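Local structure of putative branched-chain amino acid ABC transporter (Chromobacterium violaceum, 4PYR) at residues F159-L168 with Q185-L193. The protein is probably a periplasmic-binding-protein-like lipoprotein of the LppC family that can bind glutathione and may act as an enzyme regulator. Numbering follows the deposited sequence.
Sequences FDANDMAPLL and QAARLKSAL
The amide end of Gln185 meets the edge of the Phe159 ring where two beta-alpha units of a periplasmic-binding-protein fold pack side by side. Helix 183-192 follows strand 176-180 of the sheet. Residues 159-168 lead from edge strand 155-158 into helix 165-172. The amide plane of Gln185 stands 73° from the Phe159 ring. Gln185 CD comes 3.4 Å from Phe159 CE2, and the amide end also reaches the methyl of Ala161.

One turn on, Arg188 stretches across to the loop. Its CG is anti to the backbone N (chi1 173°), and the chain stays extended to the guanidinium. Arg188 NH1 is modelled 2.4 Å from Ala161 O; this is implausibly short for a hydrogen bond, so its exact geometry is doubtful. The oxygen lies near the guanidinium plane, at its edge. The selenium of selenomethionine Met164 sits over one face, 3.7 Å from Arg188 NE.

Leu189 fills the buried side of the contact. Its CB lies 4.0 Å from Phe159 CE1, and its CD1 meets Leu167 CD2 at 3.6 Å. Phe159, Leu167 and Leu189 also touch Val128 of strand 125-129, which lies between strands 155-158 and 176-180 in the sheet.

Ala192 and Leu193 close the far end against Leu168 CD2. A bend at chi3 (60°) turns the Met164 CE methyl in between Leu189 and Ala192. There it is tightly packed, 3.2 Å from Leu189 CD1 and 3.3 Å from Ala192 CB.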
loop_
_atom_site.group_PDB
_atom_site.type_symbol
_atom_site.label_atom_id
_atom_site.label_comp_id
_atom_site.label_asym_id
_atom_site.label_seq_id
_atom_site.Cartn_x
_atom_site.Cartn_y
_atom_site.Cartn_z
ATOM N N PHE A 159 -2.651 -19.044 14.594
ATOM C CA PHE A 159 -2.742 -18.506 15.962
ATOM C C PHE A 159 -3.961 -19.050 16.689
ATOM O O PHE A 159 -5.044 -19.060 16.127
ATOM C CB PHE A 159 -2.799 -16.989 15.917
ATOM C CG PHE A 159 -2.757 -16.365 17.301
ATOM C CD1 PHE A 159 -1.583 -16.356 18.002
ATOM C CD2 PHE A 159 -3.872 -15.796 17.854
ATOM C CE1 PHE A 159 -1.507 -15.801 19.274
ATOM C CE2 PHE A 159 -3.809 -15.252 19.127
ATOM C CZ PHE A 159 -2.621 -15.244 19.827
ATOM N N ASP A 160 -3.765 -19.458 17.965
ATOM C CA ASP A 160 -4.795 -20.005 18.809
ATOM C C ASP A 160 -4.742 -19.215 20.117
ATOM O O ASP A 160 -3.855 -19.424 20.917
ATOM C CB ASP A 160 -4.534 -21.500 19.062
ATOM C CG ASP A 160 -5.710 -22.195 19.695
ATOM O OD1 ASP A 160 -6.427 -21.551 20.491
ATOM O OD2 ASP A 160 -5.893 -23.385 19.394
ATOM N N ALA A 161 -5.635 -18.243 20.242
ATOM C CA ALA A 161 -5.768 -17.428 21.477
ATOM C C ALA A 161 -6.045 -18.213 22.776
ATOM O O ALA A 161 -5.625 -17.775 23.861
ATOM C CB ALA A 161 -6.855 -16.383 21.247
ATOM N N ASN A 162 -6.753 -19.362 22.734
ATOM C CA ASN A 162 -7.140 -20.120 23.902
ATOM C C ASN A 162 -6.166 -21.248 24.275
ATOM O O ASN A 162 -6.325 -21.930 25.286
ATOM C CB ASN A 162 -8.540 -20.694 23.674
ATOM C CG ASN A 162 -9.539 -19.612 23.319
ATOM O OD1 ASN A 162 -9.657 -18.615 24.037
ATOM N ND2 ASN A 162 -10.223 -19.765 22.189
ATOM N N ASP A 163 -5.116 -21.369 23.459
ATOM C CA ASP A 163 -4.079 -22.339 23.778
ATOM C C ASP A 163 -2.777 -21.997 23.062
ATOM O O ASP A 163 -2.459 -22.469 21.935
ATOM C CB ASP A 163 -4.546 -23.763 23.465
ATOM C CG ASP A 163 -3.485 -24.786 23.731
ATOM O OD1 ASP A 163 -2.793 -24.676 24.773
ATOM O OD2 ASP A 163 -3.363 -25.717 22.912
HETATM N N MSE A 164 -2.016 -21.113 23.700
HETATM C CA MSE A 164 -0.883 -20.490 23.054
HETATM C C MSE A 164 0.346 -21.367 23.318
HETATM O O MSE A 164 1.371 -21.189 22.647
HETATM C CB MSE A 164 -0.827 -18.993 23.469
HETATM C CG MSE A 164 -1.323 -17.967 22.383
HETATM SE SE MSE A 164 -0.766 -16.243 23.041
HETATM C CE MSE A 164 1.132 -16.728 23.038
ATOM N N ALA A 165 0.256 -22.361 24.192
ATOM C CA ALA A 165 1.427 -23.173 24.520
ATOM C C ALA A 165 2.110 -23.859 23.313
ATOM O O ALA A 165 3.320 -23.776 23.176
ATOM C CB ALA A 165 1.100 -24.170 25.611
ATOM N N PRO A 166 1.341 -24.547 22.456
ATOM C CA PRO A 166 1.954 -25.185 21.282
ATOM C C PRO A 166 2.700 -24.193 20.408
ATOM O O PRO A 166 3.831 -24.460 20.024
ATOM C CB PRO A 166 0.755 -25.803 20.556
ATOM C CG PRO A 166 -0.224 -26.064 21.648
ATOM C CD PRO A 166 -0.096 -24.831 22.520
ATOM N N LEU A 167 2.117 -23.015 20.173
ATOM C CA LEU A 167 2.787 -21.973 19.401
ATOM C C LEU A 167 4.066 -21.463 20.079
ATOM O O LEU A 167 5.089 -21.285 19.453
ATOM C CB LEU A 167 1.818 -20.810 19.163
ATOM C CG LEU A 167 2.259 -19.762 18.141
ATOM C CD1 LEU A 167 1.038 -19.157 17.463
ATOM C CD2 LEU A 167 3.155 -18.706 18.738
ATOM N N LEU A 168 4.028 -21.256 21.392
ATOM C CA LEU A 168 5.241 -20.881 22.086
ATOM C C LEU A 168 6.334 -21.938 22.006
ATOM O O LEU A 168 7.495 -21.595 21.947
ATOM C CB LEU A 168 4.937 -20.573 23.557
ATOM C CG LEU A 168 3.899 -19.470 23.764
ATOM C CD1 LEU A 168 3.658 -19.263 25.253
ATOM C CD2 LEU A 168 4.242 -18.159 23.095
ATOM N N GLN A 185 -4.089 -9.269 18.913
ATOM C CA GLN A 185 -3.500 -10.567 19.135
ATOM C C GLN A 185 -1.985 -10.535 19.028
ATOM O O GLN A 185 -1.304 -11.270 19.729
ATOM C CB GLN A 185 -4.125 -11.616 18.213
ATOM C CG GLN A 185 -5.577 -11.926 18.636
ATOM C CD GLN A 185 -6.193 -13.130 17.937
ATOM O OE1 GLN A 185 -6.111 -13.272 16.700
ATOM N NE2 GLN A 185 -6.847 -14.002 18.727
ATOM N N ALA A 186 -1.445 -9.706 18.123
ATOM C CA ALA A 186 -0.006 -9.599 17.996
ATOM C C ALA A 186 0.635 -9.107 19.252
ATOM O O ALA A 186 1.703 -9.593 19.641
ATOM C CB ALA A 186 0.338 -8.672 16.855
ATOM N N ALA A 187 -0.023 -8.154 19.887
ATOM C CA ALA A 187 0.481 -7.619 21.146
ATOM C C ALA A 187 0.448 -8.664 22.242
ATOM O O ALA A 187 1.402 -8.780 23.021
ATOM C CB ALA A 187 -0.309 -6.372 21.550
ATOM N N ARG A 188 -0.633 -9.438 22.303
ATOM C CA ARG A 188 -0.690 -10.553 23.271
ATOM C C ARG A 188 0.406 -11.588 23.015
ATOM O O ARG A 188 1.067 -12.061 23.972
ATOM C CB ARG A 188 -2.073 -11.213 23.298
ATOM C CG ARG A 188 -2.138 -12.463 24.157
ATOM C CD ARG A 188 -3.334 -13.342 23.823
ATOM N NE ARG A 188 -3.445 -14.349 24.856
ATOM C CZ ARG A 188 -4.365 -15.313 24.924
ATOM N NH1 ARG A 188 -5.244 -15.453 23.940
ATOM N NH2 ARG A 188 -4.344 -16.164 25.918
ATOM N N LEU A 189 0.640 -11.918 21.733
ATOM C CA LEU A 189 1.635 -12.922 21.458
ATOM C C LEU A 189 3.056 -12.382 21.776
ATOM O O LEU A 189 3.908 -13.070 22.380
ATOM C CB LEU A 189 1.564 -13.282 19.976
ATOM C CG LEU A 189 2.580 -14.301 19.488
ATOM C CD1 LEU A 189 2.577 -15.520 20.404
ATOM C CD2 LEU A 189 2.271 -14.681 18.051
ATOM N N LYS A 190 3.329 -11.126 21.401
ATOM C CA LYS A 190 4.643 -10.547 21.669
ATOM C C LYS A 190 4.979 -10.605 23.155
ATOM O O LYS A 190 6.106 -10.955 23.519
ATOM C CB LYS A 190 4.707 -9.099 21.115
ATOM C CG LYS A 190 6.066 -8.384 21.236
ATOM C CD LYS A 190 7.198 -9.082 20.495
ATOM C CE LYS A 190 8.510 -8.304 20.569
ATOM N NZ LYS A 190 9.212 -8.509 21.829
ATOM N N SER A 191 3.970 -10.368 24.010
ATOM C CA SER A 191 4.152 -10.420 25.448
ATOM C C SER A 191 4.425 -11.845 25.997
ATOM O O SER A 191 5.017 -11.991 27.057
ATOM C CB SER A 191 2.922 -9.839 26.148
ATOM O OG SER A 191 2.804 -8.442 25.899
ATOM N N ALA A 192 3.988 -12.859 25.250
ATOM C CA ALA A 192 4.223 -14.252 25.640
ATOM C C ALA A 192 5.523 -14.849 25.113
ATOM O O ALA A 192 6.023 -15.843 25.645
ATOM C CB ALA A 192 3.049 -15.077 25.162
ATOM N N LEU A 193 6.024 -14.299 24.013
ATOM C CA LEU A 193 7.184 -14.872 23.371
ATOM C C LEU A 193 8.391 -14.577 24.198
ATOM O O LEU A 193 8.420 -13.606 24.968
ATOM C CB LEU A 193 7.394 -14.246 21.999
ATOM C CG LEU A 193 6.411 -14.714 20.923
ATOM C CD1 LEU A 193 6.639 -13.900 19.664
ATOM C CD2 LEU A 193 6.602 -16.198 20.638
#